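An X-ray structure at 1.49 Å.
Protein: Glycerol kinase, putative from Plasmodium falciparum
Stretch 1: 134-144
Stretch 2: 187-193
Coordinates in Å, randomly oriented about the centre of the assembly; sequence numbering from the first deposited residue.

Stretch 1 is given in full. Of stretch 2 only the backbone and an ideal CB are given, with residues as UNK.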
# COMPACT_ATOMS: atom_id res chain seq x y z
N PHE C 134 0.30 -14.46 27.62
CA PHE C 134 1.31 -13.44 27.32
C PHE C 134 1.01 -12.87 25.95
O PHE C 134 0.72 -13.59 24.98
CB PHE C 134 2.73 -14.08 27.28
CG PHE C 134 3.28 -14.56 28.62
CD1 PHE C 134 2.81 -14.09 29.86
CD2 PHE C 134 4.27 -15.52 28.67
CE1 PHE C 134 3.35 -14.55 31.11
CE2 PHE C 134 4.75 -15.97 29.93
CZ PHE C 134 4.37 -15.44 31.09
N ASN C 135 1.22 -11.55 25.85
CA ASN C 135 1.06 -10.83 24.61
C ASN C 135 1.87 -9.54 24.63
O ASN C 135 2.45 -9.21 25.65
CB ASN C 135 -0.44 -10.63 24.32
CG ASN C 135 -1.13 -9.82 25.40
OD1 ASN C 135 -0.55 -8.77 25.86
ND2 ASN C 135 -2.38 -10.22 25.75
N THR C 136 1.88 -8.84 23.52
CA THR C 136 2.62 -7.59 23.40
C THR C 136 1.83 -6.38 23.86
O THR C 136 2.36 -5.24 23.83
CB THR C 136 3.11 -7.30 21.97
OG1 THR C 136 1.95 -7.19 21.17
CG2 THR C 136 3.98 -8.46 21.41
N TYR C 137 0.58 -6.65 24.25
CA TYR C 137 -0.53 -5.65 24.37
C TYR C 137 -0.61 -5.12 25.84
O TYR C 137 -0.68 -3.88 26.07
CB TYR C 137 -1.80 -6.40 23.97
CG TYR C 137 -3.12 -5.67 24.12
CD1 TYR C 137 -3.23 -4.28 23.96
CD2 TYR C 137 -4.24 -6.40 24.28
CE1 TYR C 137 -4.53 -3.65 24.06
CE2 TYR C 137 -5.48 -5.79 24.42
CZ TYR C 137 -5.62 -4.43 24.25
OH TYR C 137 -6.90 -3.89 24.37
N PHE C 138 -0.68 -6.06 26.82
CA PHE C 138 -0.73 -5.73 28.26
C PHE C 138 0.50 -5.06 28.79
O PHE C 138 1.47 -5.01 28.11
CB PHE C 138 -1.18 -6.92 29.04
CG PHE C 138 -2.69 -7.17 28.99
CD1 PHE C 138 -3.49 -6.70 27.96
CD2 PHE C 138 -3.30 -7.80 30.07
CE1 PHE C 138 -4.89 -6.92 27.98
CE2 PHE C 138 -4.68 -8.05 30.09
CZ PHE C 138 -5.45 -7.64 29.00
N SER C 139 0.43 -4.48 29.99
CA SER C 139 1.53 -3.61 30.46
C SER C 139 2.81 -4.41 30.78
O SER C 139 3.93 -3.85 30.64
CB SER C 139 1.13 -2.87 31.73
OG SER C 139 -0.04 -2.13 31.53
N ALA C 140 2.63 -5.65 31.25
CA ALA C 140 3.73 -6.36 31.98
C ALA C 140 5.01 -6.47 31.13
O ALA C 140 6.11 -6.21 31.64
CB ALA C 140 3.32 -7.76 32.39
N PHE C 141 4.89 -6.87 29.87
CA PHE C 141 6.17 -7.02 29.08
C PHE C 141 6.83 -5.71 28.76
O PHE C 141 8.05 -5.66 28.63
CB PHE C 141 5.97 -7.81 27.79
CG PHE C 141 5.90 -9.31 28.01
CD1 PHE C 141 7.07 -10.05 27.99
CD2 PHE C 141 4.71 -9.96 28.23
CE1 PHE C 141 7.09 -11.42 28.20
CE2 PHE C 141 4.72 -11.34 28.44
CZ PHE C 141 5.93 -12.07 28.42
N LYS C 142 6.04 -4.64 28.70
CA LYS C 142 6.62 -3.27 28.60
C LYS C 142 7.38 -2.87 29.87
O LYS C 142 8.46 -2.26 29.79
CB LYS C 142 5.49 -2.34 28.25
CG LYS C 142 5.11 -2.74 26.86
CD LYS C 142 3.74 -3.18 26.78
CE LYS C 142 2.81 -2.20 26.24
NZ LYS C 142 2.38 -2.63 24.92
N ILE C 143 6.85 -3.24 31.01
CA ILE C 143 7.50 -2.91 32.23
C ILE C 143 8.84 -3.71 32.24
O ILE C 143 9.88 -3.19 32.63
CB ILE C 143 6.63 -3.36 33.40
CG1 ILE C 143 5.32 -2.46 33.51
CG2 ILE C 143 7.41 -3.32 34.73
CD1 ILE C 143 4.12 -3.10 34.39
N LEU C 144 8.74 -5.02 31.92
CA LEU C 144 9.93 -5.86 31.84
C LEU C 144 10.99 -5.28 30.90
O LEU C 144 12.19 -5.19 31.24
CB LEU C 144 9.57 -7.26 31.45
CG LEU C 144 10.77 -8.28 31.34
CD1 LEU C 144 11.55 -8.41 32.64
CD2 LEU C 144 10.20 -9.64 30.84
N UNK C 187 -6.28 -2.31 36.41
CA UNK C 187 -5.36 -3.30 36.99
C UNK C 187 -5.45 -4.62 36.21
O UNK C 187 -4.44 -5.36 36.11
CB UNK C 187 -5.68 -3.53 38.47
N UNK C 188 -6.62 -4.95 35.67
CA UNK C 188 -6.84 -6.23 34.96
C UNK C 188 -6.13 -6.27 33.56
O UNK C 188 -6.11 -7.32 32.91
CB UNK C 188 -8.34 -6.46 34.78
N UNK C 189 -5.57 -5.08 33.17
CA UNK C 189 -4.97 -4.88 31.86
C UNK C 189 -3.44 -4.93 31.91
O UNK C 189 -2.72 -4.58 30.96
CB UNK C 189 -5.43 -3.54 31.28
N UNK C 190 -2.96 -5.29 33.08
CA UNK C 190 -1.50 -5.19 33.35
C UNK C 190 -0.72 -6.53 33.20
O UNK C 190 0.54 -6.48 33.03
CB UNK C 190 -1.29 -4.66 34.77
N UNK C 191 -1.43 -7.67 33.31
CA UNK C 191 -0.86 -9.02 33.34
C UNK C 191 -0.25 -9.32 34.73
O UNK C 191 0.48 -10.29 34.90
CB UNK C 191 0.20 -9.17 32.25
N UNK C 192 -0.51 -8.40 35.71
CA UNK C 192 -0.00 -8.50 37.09
C UNK C 192 -1.07 -8.80 38.15
O UNK C 192 -0.70 -9.04 39.32
CB UNK C 192 0.70 -7.19 37.46
N UNK C 193 -2.38 -8.68 37.80
CA UNK C 193 -3.41 -8.84 38.78
C UNK C 193 -4.00 -10.26 38.66
O UNK C 193 -4.23 -10.72 37.55
CB UNK C 193 -4.49 -7.77 38.61

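Position 187 opens the stretch with helical backbone angles (-60/-32), and nothing of stretch 1 lies within 5.5 Å of its CB. Stretch 1 therefore imposes no rule, and many side chains would suit. The deposited residue is Ala187, first of a type I turn that runs to position 190.

At position 188 the CA-to-CB bond points away, so the side chain is again free as far as stretch 1 is concerned; a small polar residue would be natural in the middle of a turn. It is Ser188. What reaches stretch 1 is its backbone, with O 3.2 Å from Phe138 CE2.

Position 189 is more demanding. Its CB points sideways, 4.7 Å from Phe138 CZ, and its CA sits over the face of the Phe138 ring, 3.9 Å from the centroid. The CA-H thus packs on the aromatic face, and the carbonyl O lies over the ring too, while accepting a weak hydrogen bond from Ser139 N (3.3 Å from N to O). A side chain leaving here can run past the ring as far as the hydroxyl of Tyr137. A short one would leave that hydroxyl unvisited; a long one with a polar end, such as Lys or Arg, could follow the ring and reach it. The deposited Arg189 does so with three m rotamers in succession. Its guanidinium lays one face against Phe138 CZ, with NE 3.6 Å from that atom, and NH2 makes a weak hydrogen bond of 3.1 Å to Tyr137 OH. The same group is also hydrogen-bonded elsewhere in the structure.

Position 190 lies beside Ser139, its CA 4.5 Å from Ser139 CA. CB points away, so stretch 1 sets little limit here, and a small or beta-branched residue is one of several that would suit. Thr190 has chi1 of 66° (p), and its OG1 donates to Ala187 O at 2.7 Å and accepts from the backbone N of position 192, closing the turn and holding the residues after it. Its CG2 stays 4.1 Å from Ser139 OG, and its backbone O is 2.9 Å from Ala140 N.

Position 191 has a positive phi (77/9), a conformation easiest for Gly and tolerable for Asn or Asp. Yet CB points toward stretch 1, tightly against Ala140 CB and 4.2 Å from Phe138 CB, with the rings of Phe134 and Phe141 beyond: a greasy pocket favouring an apolar chain. The deposited residue is Leu191, an apolar chain held at positive phi. Its CB meets Ala140 CB at 3.5 Å, CD1 lies 3.9 Å from Phe138 CB and approaches the edge of Phe141, and CD2 approaches the edge of Phe134. The chi1 of -111° lies between wells.

Position 192 points sideways, but a branched or long apolar chain could reach Ala140 and Ile143; Leu, Met or Ile would suit. Leu192 places CD2 4.1 Å from Ala140 CB and CD1 4.0 Å from Ile143 CD1.

Position 193 is out of reach and unconstrained by stretch 1. Met193 makes no contact with it.

Stretch 2, residues 187-193: ASRTLLM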
# COMPACT_ATOMS: atom_id res chain seq x y z
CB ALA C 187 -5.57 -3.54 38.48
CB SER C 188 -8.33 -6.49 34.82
OG SER C 188 -8.89 -5.77 33.74
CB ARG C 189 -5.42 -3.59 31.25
CG ARG C 189 -6.92 -3.43 31.26
CD ARG C 189 -7.68 -4.57 30.63
NE ARG C 189 -7.43 -4.67 29.18
CZ ARG C 189 -8.19 -5.27 28.28
NH1 ARG C 189 -9.25 -6.01 28.63
NH2 ARG C 189 -7.90 -5.16 26.99
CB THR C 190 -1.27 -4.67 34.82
OG1 THR C 190 -1.76 -5.64 35.74
CG2 THR C 190 -1.79 -3.23 35.09
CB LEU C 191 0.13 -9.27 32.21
CG LEU C 191 -0.25 -10.25 31.12
CD1 LEU C 191 0.67 -10.20 29.85
CD2 LEU C 191 -0.29 -11.56 31.72
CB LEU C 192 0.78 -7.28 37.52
CG LEU C 192 1.87 -6.86 36.58
CD1 LEU C 192 2.39 -5.51 37.10
CD2 LEU C 192 2.94 -7.96 36.47
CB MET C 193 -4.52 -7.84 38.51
CG MET C 193 -5.52 -7.75 39.65
SD MET C 193 -7.00 -6.77 39.27
CE MET C 193 -7.98 -7.98 38.30
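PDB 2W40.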